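Local coordinates for metallo-beta-lactamase domain-containing protein (Thermotoga maritima, PDB 3H3E) that is of unknown function but binds zinc through a metallo-beta-lactamase fold and is probably a metal-dependent hydrolase, although its family has also been linked to transferase activity, at residues F50-N53 with A54-L57; A105-N108 with E109-Y112; D244-K247 with R248-G252. The protein carries 2 engineered substitutions. One frame throughout, in Å; residues are numbered along the deposited sequence.

Interaction 1 (F50-N53 with A54-L57); sequences FLKN and ARKL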
loop_
_atom_site.group_PDB
_atom_site.type_symbol
_atom_site.label_atom_id
_atom_site.label_comp_id
_atom_site.label_asym_id
_atom_site.label_seq_id
_atom_site.Cartn_x
_atom_site.Cartn_y
_atom_site.Cartn_z
ATOM N N PHE A 50 -7.698 -11.684 4.900
ATOM C CA PHE A 50 -8.060 -11.298 3.545
ATOM C C PHE A 50 -8.842 -12.393 2.805
ATOM O O PHE A 50 -9.784 -12.089 2.081
ATOM C CB PHE A 50 -6.829 -10.838 2.750
ATOM C CG PHE A 50 -5.924 -11.958 2.298
ATOM C CD1 PHE A 50 -5.260 -12.752 3.215
ATOM C CD2 PHE A 50 -5.709 -12.189 0.946
ATOM C CE1 PHE A 50 -4.420 -13.782 2.794
ATOM C CE2 PHE A 50 -4.864 -13.201 0.527
ATOM C CZ PHE A 50 -4.220 -14.007 1.460
ATOM N N LEU A 51 -8.467 -13.658 3.002
ATOM C CA LEU A 51 -9.130 -14.780 2.328
ATOM C C LEU A 51 -10.528 -15.001 2.843
ATOM O O LEU A 51 -11.442 -15.338 2.089
ATOM C CB LEU A 51 -8.366 -16.072 2.564
ATOM C CG LEU A 51 -7.193 -16.377 1.647
ATOM C CD1 LEU A 51 -6.441 -17.612 2.157
ATOM C CD2 LEU A 51 -7.704 -16.582 0.246
ATOM N N LYS A 52 -10.677 -14.859 4.153
ATOM C CA LYS A 52 -11.948 -15.115 4.793
ATOM C C LYS A 52 -12.937 -14.042 4.374
ATOM O O LYS A 52 -14.097 -14.337 4.079
ATOM C CB LYS A 52 -11.776 -15.170 6.298
ATOM C CG LYS A 52 -10.907 -16.320 6.753
ATOM C CD LYS A 52 -11.251 -16.739 8.176
ATOM C CE LYS A 52 -10.216 -16.289 9.201
ATOM N NZ LYS A 52 -9.412 -17.444 9.709
ATOM N N ASN A 53 -12.466 -12.800 4.310
ATOM C CA ASN A 53 -13.284 -11.705 3.790
ATOM C C ASN A 53 -13.634 -11.906 2.328
ATOM O O ASN A 53 -14.767 -11.675 1.923
ATOM C CB ASN A 53 -12.610 -10.348 4.011
ATOM C CG ASN A 53 -12.597 -9.945 5.476
ATOM O OD1 ASN A 53 -13.435 -10.398 6.264
ATOM N ND2 ASN A 53 -11.643 -9.103 5.853
ATOM N N ALA A 54 -12.665 -12.357 1.542
ATOM C CA ALA A 54 -12.902 -12.671 0.139
ATOM C C ALA A 54 -13.962 -13.761 -0.032
ATOM O O ALA A 54 -14.863 -13.629 -0.864
ATOM C CB ALA A 54 -11.611 -13.057 -0.546
ATOM N N ARG A 55 -13.868 -14.830 0.757
ATOM C CA ARG A 55 -14.890 -15.876 0.726
ATOM C C ARG A 55 -16.245 -15.325 1.130
ATOM O O ARG A 55 -17.262 -15.690 0.555
ATOM C CB ARG A 55 -14.508 -17.053 1.613
ATOM C CG ARG A 55 -13.468 -17.975 0.979
ATOM C CD ARG A 55 -13.405 -19.342 1.677
ATOM N NE ARG A 55 -12.659 -19.277 2.931
ATOM C CZ ARG A 55 -11.336 -19.390 3.026
ATOM N NH1 ARG A 55 -10.599 -19.583 1.939
ATOM N NH2 ARG A 55 -10.749 -19.304 4.210
ATOM N N LYS A 56 -16.259 -14.431 2.111
ATOM C CA LYS A 56 -17.494 -13.772 2.521
ATOM C C LYS A 56 -18.138 -13.058 1.330
ATOM O O LYS A 56 -19.360 -12.990 1.231
ATOM C CB LYS A 56 -17.232 -12.808 3.691
ATOM C CG LYS A 56 -18.379 -11.854 4.029
ATOM C CD LYS A 56 -19.492 -12.564 4.785
ATOM C CE LYS A 56 -20.839 -11.861 4.632
ATOM N NZ LYS A 56 -21.970 -12.821 4.850
ATOM N N LEU A 57 -17.320 -12.538 0.419
ATOM C CA LEU A 57 -17.831 -11.853 -0.773
ATOM C C LEU A 57 -17.917 -12.795 -1.962
ATOM O O LEU A 57 -18.290 -12.387 -3.056
ATOM C CB LEU A 57 -16.927 -10.689 -1.152
ATOM C CG LEU A 57 -16.611 -9.689 -0.053
ATOM C CD1 LEU A 57 -15.260 -9.052 -0.276
ATOM C CD2 LEU A 57 -17.695 -8.644 0.006
#
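The shortest sound bond here runs from R55 N to L51 O, 2.8 Å and nearly straight at 163°. The same carbonyl oxygen also lies over one face of the R55 guanidinium, because the arginine chain, its CG anti to the carbonyl carbon (chi1 -78°), bends at chi3 and folds back along the helix. R55 NH2 then comes to 3.9 Å from K52 CG, the two long chains crossing at a slant. Their charged ends stay apart, and K52 NZ instead pairs with D48 one turn earlier. Further i to i+4 bonds, A54 N to F50 O (2.9 Å) and K56 N to K52 O (2.9 Å), flank it on the helix. At its end L57 N reaches N53 O at 3.1 Å in a more bent N-H...O bond (136°), and L57 CG leans on that same oxygen at 3.4 Å. On the inner side the F50 ring, touched on one face by L51 CG, packs with A54 and L57 against L18 of strand 13-19. The N53 amide is held at both ends, ND2 by L18 O and OD1 by E28 N. This is an amphipathic alpha-helix, the crossover of the beta-alpha-beta unit formed by strand 40-42, helix 49-56 and strand 64-66.

Interaction 2 (A105-N108 with E109-Y112); sequences ADWN and EVLY. Engineered in segment 109-112: Y112 (natural residue Lys).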
loop_
_atom_site.group_PDB
_atom_site.type_symbol
_atom_site.label_atom_id
_atom_site.label_comp_id
_atom_site.label_asym_id
_atom_site.label_seq_id
_atom_site.Cartn_x
_atom_site.Cartn_y
_atom_site.Cartn_z
ATOM N N ALA A 105 9.168 -10.743 6.511
ATOM C CA ALA A 105 8.316 -11.788 5.972
ATOM C C ALA A 105 9.126 -13.059 5.694
ATOM O O ALA A 105 10.336 -13.010 5.474
ATOM C CB ALA A 105 7.634 -11.301 4.710
ATOM N N ASP A 106 8.449 -14.200 5.702
ATOM C CA ASP A 106 9.111 -15.478 5.497
ATOM C C ASP A 106 9.177 -15.781 4.008
ATOM O O ASP A 106 8.374 -16.537 3.485
ATOM C CB ASP A 106 8.382 -16.591 6.268
ATOM C CG ASP A 106 9.200 -17.873 6.367
ATOM O OD1 ASP A 106 10.267 -17.955 5.726
ATOM O OD2 ASP A 106 8.780 -18.806 7.082
ATOM N N TRP A 107 10.141 -15.181 3.326
ATOM C CA TRP A 107 10.244 -15.319 1.875
ATOM C C TRP A 107 10.676 -16.709 1.454
ATOM O O TRP A 107 10.386 -17.126 0.337
ATOM C CB TRP A 107 11.189 -14.260 1.274
ATOM C CG TRP A 107 10.707 -12.886 1.541
ATOM C CD1 TRP A 107 11.223 -11.994 2.433
ATOM C CD2 TRP A 107 9.563 -12.260 0.960
ATOM N NE1 TRP A 107 10.477 -10.843 2.431
ATOM C CE2 TRP A 107 9.456 -10.980 1.529
ATOM C CE3 TRP A 107 8.625 -12.653 0.002
ATOM C CZ2 TRP A 107 8.450 -10.087 1.165
ATOM C CZ3 TRP A 107 7.632 -11.774 -0.353
ATOM C CH2 TRP A 107 7.548 -10.502 0.230
ATOM N N ASN A 108 11.372 -17.423 2.337
ATOM C CA ASN A 108 11.827 -18.767 2.002
ATOM C C ASN A 108 10.633 -19.651 1.756
ATOM O O ASN A 108 10.623 -20.463 0.837
ATOM C CB ASN A 108 12.678 -19.362 3.119
ATOM C CG ASN A 108 13.997 -18.658 3.274
ATOM O OD1 ASN A 108 14.699 -18.395 2.291
ATOM N ND2 ASN A 108 14.349 -18.341 4.517
ATOM N N GLU A 109 9.623 -19.479 2.594
ATOM C CA GLU A 109 8.411 -20.255 2.495
ATOM C C GLU A 109 7.530 -19.729 1.378
ATOM O O GLU A 109 6.969 -20.487 0.595
ATOM C CB GLU A 109 7.663 -20.202 3.820
ATOM C CG GLU A 109 6.502 -21.156 3.897
ATOM C CD GLU A 109 6.401 -21.830 5.248
ATOM O OE1 GLU A 109 7.464 -22.068 5.864
ATOM O OE2 GLU A 109 5.262 -22.125 5.686
ATOM N N VAL A 110 7.415 -18.417 1.310
ATOM C CA VAL A 110 6.549 -17.774 0.335
ATOM C C VAL A 110 6.961 -18.112 -1.087
ATOM O O VAL A 110 6.126 -18.350 -1.941
ATOM C CB VAL A 110 6.548 -16.235 0.532
ATOM C CG1 VAL A 110 5.886 -15.533 -0.645
ATOM C CG2 VAL A 110 5.866 -15.876 1.845
ATOM N N LEU A 111 8.259 -18.133 -1.331
ATOM C CA LEU A 111 8.787 -18.362 -2.670
ATOM C C LEU A 111 8.918 -19.858 -3.003
ATOM O O LEU A 111 9.179 -20.239 -4.150
ATOM C CB LEU A 111 10.115 -17.614 -2.836
ATOM C CG LEU A 111 10.029 -16.080 -2.712
ATOM C CD1 LEU A 111 11.372 -15.439 -2.988
ATOM C CD2 LEU A 111 8.955 -15.467 -3.625
ATOM N N TYR A 112 8.721 -20.694 -1.988
ATOM C CA TYR A 112 8.590 -22.126 -2.158
ATOM C C TYR A 112 7.266 -22.449 -2.831
ATOM O O TYR A 112 7.232 -23.139 -3.844
ATOM C CB TYR A 112 8.642 -22.819 -0.797
ATOM C CG TYR A 112 8.589 -24.336 -0.881
ATOM C CD1 TYR A 112 9.716 -25.066 -1.236
ATOM C CD2 TYR A 112 7.418 -25.040 -0.606
ATOM C CE1 TYR A 112 9.686 -26.435 -1.322
ATOM C CE2 TYR A 112 7.382 -26.415 -0.684
ATOM C CZ TYR A 112 8.527 -27.109 -1.045
ATOM O OH TYR A 112 8.536 -28.483 -1.138
#
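Across the first turn of helix 107-113, V110 N bonds to D106 O at 3.0 Å, and L111 N to W107 O at 2.9 Å. D106 is the N-cap residue and the centre of an inverse gamma turn; its carbonyl also takes a weak bond from E109 N. Its carboxylate, swung over the start of the helix with CG anti to N (chi1 -166°), lies against E109 CB, 3.7 Å from D106 OD2. There it meets the E109 carboxylate at a slant, planes 49° apart, with D106 OD2 and E109 OE1 3.7 Å from each other; the two like charges are close, a modest repulsion that solvent would probably soften. On the buried side W107 and V110 run side by side, the six-membered ring meeting the valine through CE3 and CG1 (4.0 Å). A105 CB lies over one face of the indole, offset toward its rim. W107 packs on A75 of helix 72-75 and on the loop residues A92 and L93, and V110 on L78 and L79, so this short helix, leading into edge strand 115-119, is seated on helix 72-75 and the loops beside it.

Interaction 3 (D244-K247 with R248-G252); sequences DIFK and REFLG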
loop_
_atom_site.group_PDB
_atom_site.type_symbol
_atom_site.label_atom_id
_atom_site.label_comp_id
_atom_site.label_asym_id
_atom_site.label_seq_id
_atom_site.Cartn_x
_atom_site.Cartn_y
_atom_site.Cartn_z
ATOM N N ASP A 244 -8.427 13.186 10.804
ATOM C CA ASP A 244 -9.178 14.367 11.229
ATOM C C ASP A 244 -8.650 15.602 10.518
ATOM O O ASP A 244 -9.422 16.462 10.095
ATOM C CB ASP A 244 -9.119 14.567 12.752
ATOM C CG ASP A 244 -10.080 13.657 13.514
ATOM O OD1 ASP A 244 -10.855 12.906 12.875
ATOM O OD2 ASP A 244 -10.054 13.696 14.763
ATOM N N ILE A 245 -7.330 15.691 10.386
ATOM C CA ILE A 245 -6.718 16.806 9.661
ATOM C C ILE A 245 -7.102 16.793 8.178
ATOM O O ILE A 245 -7.436 17.838 7.616
ATOM C CB ILE A 245 -5.187 16.816 9.811
ATOM C CG1 ILE A 245 -4.802 17.133 11.264
ATOM C CG2 ILE A 245 -4.562 17.802 8.842
ATOM C CD1 ILE A 245 -3.322 16.999 11.556
ATOM N N PHE A 246 -7.066 15.614 7.555
ATOM C CA PHE A 246 -7.560 15.456 6.184
ATOM C C PHE A 246 -9.001 15.945 6.089
ATOM O O PHE A 246 -9.330 16.727 5.208
ATOM C CB PHE A 246 -7.480 13.997 5.699
ATOM C CG PHE A 246 -6.216 13.653 4.949
ATOM C CD1 PHE A 246 -6.193 13.653 3.566
ATOM C CD2 PHE A 246 -5.059 13.292 5.627
ATOM C CE1 PHE A 246 -5.029 13.324 2.868
ATOM C CE2 PHE A 246 -3.894 12.963 4.939
ATOM C CZ PHE A 246 -3.883 12.980 3.559
ATOM N N LYS A 247 -9.866 15.493 6.990
ATOM C CA LYS A 247 -11.277 15.887 6.924
ATOM C C LYS A 247 -11.490 17.405 7.014
ATOM O O LYS A 247 -12.429 17.938 6.418
ATOM C CB LYS A 247 -12.133 15.155 7.967
ATOM C CG LYS A 247 -12.212 13.631 7.782
ATOM C CD LYS A 247 -13.536 13.067 8.302
ATOM C CE LYS A 247 -13.603 11.532 8.268
ATOM N NZ LYS A 247 -13.419 10.902 9.619
ATOM N N ARG A 248 -10.613 18.103 7.732
ATOM C CA ARG A 248 -10.808 19.536 7.956
ATOM C C ARG A 248 -10.008 20.434 7.014
ATOM O O ARG A 248 -10.235 21.641 6.981
ATOM C CB ARG A 248 -10.526 19.923 9.419
ATOM C CG ARG A 248 -9.089 20.350 9.682
ATOM C CD ARG A 248 -8.957 21.299 10.871
ATOM N NE ARG A 248 -7.552 21.598 11.156
ATOM C CZ ARG A 248 -6.876 21.133 12.208
ATOM N NH1 ARG A 248 -7.477 20.354 13.100
ATOM N NH2 ARG A 248 -5.598 21.456 12.373
ATOM N N GLU A 249 -9.078 19.866 6.252
ATOM C CA GLU A 249 -8.223 20.686 5.391
ATOM C C GLU A 249 -8.156 20.232 3.933
ATOM O O GLU A 249 -7.797 21.004 3.046
ATOM C CB GLU A 249 -6.824 20.782 5.981
ATOM C CG GLU A 249 -6.780 21.612 7.247
ATOM C CD GLU A 249 -5.374 21.822 7.750
ATOM O OE1 GLU A 249 -4.431 21.442 7.025
ATOM O OE2 GLU A 249 -5.213 22.364 8.865
ATOM N N PHE A 250 -8.492 18.976 3.688
ATOM C CA PHE A 250 -8.497 18.451 2.337
ATOM C C PHE A 250 -9.730 18.991 1.629
ATOM O O PHE A 250 -10.833 18.929 2.160
ATOM C CB PHE A 250 -8.493 16.924 2.366
ATOM C CG PHE A 250 -8.519 16.280 1.006
ATOM C CD1 PHE A 250 -7.495 16.492 0.099
ATOM C CD2 PHE A 250 -9.553 15.428 0.651
ATOM C CE1 PHE A 250 -7.510 15.892 -1.138
ATOM C CE2 PHE A 250 -9.575 14.821 -0.588
ATOM C CZ PHE A 250 -8.551 15.058 -1.484
ATOM N N LEU A 251 -9.524 19.532 0.433
ATOM C CA LEU A 251 -10.575 20.182 -0.339
ATOM C C LEU A 251 -11.536 19.204 -1.011
ATOM O O LEU A 251 -12.590 19.596 -1.503
ATOM C CB LEU A 251 -9.940 21.085 -1.393
ATOM C CG LEU A 251 -9.164 22.278 -0.834
ATOM C CD1 LEU A 251 -8.600 23.108 -1.941
ATOM C CD2 LEU A 251 -10.053 23.119 0.046
ATOM N N GLY A 252 -11.177 17.929 -1.025
ATOM C CA GLY A 252 -12.005 16.924 -1.663
ATOM C C GLY A 252 -12.742 16.041 -0.674
ATOM O O GLY A 252 -12.979 16.426 0.476
#
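Backbone bonds between D244-K247 and R248-G252 show a helix coming to its end. F250 N to F246 O, 2.8 Å at 154°, is the one bond across the segments that is not weak, although F250 itself is the first residue to leave helical phi/psi. The preceding bonds are weak and divided: R248 N lies 3.1 Å from D244 O and 3.2 Å from I245 O, while E249 N is shared between I245 O and F246 O. N225 ND2 bonds to E249 O and N225 OD1 accepts from L251 N, tying the helix exit to helix 214-226. Among the apolar contacts, F246 CD1 approaches F250 CB at 4.2 Å. A chi1 of 179° carries the F250 ring out beyond the helix end, where G252 N lies over one face, near the rim. Both phenylalanines pack on V232 of strand 231-235 and on helix 214-226, where F246 forms an edge-to-face pair with F224. The charged side chains are looser: R248 NE forms a weak salt bridge with E249 OE2 at 3.4 Å, although the arginine is poorly ordered. I245 CG1 lies against one face of the R248 guanidinium, offset toward its rim, and I245 CG2 is 4.1 Å from E249 OE1. E218 lies near E249 and makes a long, weak ion pair with R248. This is the C-terminal end of the crossover helix in the beta-alpha-beta unit of strands 231-235 and 253-254.

In the fold
All three are short helical stretches with one buried and one solvent-facing side, yet they serve different parts of the fold. Interactions 1 and 3 lie on crossover helices of two beta-alpha-beta units, one attached to each seven-stranded sheet, with centres 31 Å apart. Interaction 2, on the far side of the chain's centre from interaction 3, opens a helix, and the side chain of W107 is about 11 Å from the bound zinc; the other two lie away from the metal site. Aromatic packing recurs in all three, but the polar chemistry differs: regular bonding with basic side chains in 50-57, a pair of acids at the helix start in 105-112, and weak, divided bonds with a loose salt bridge in 244-252.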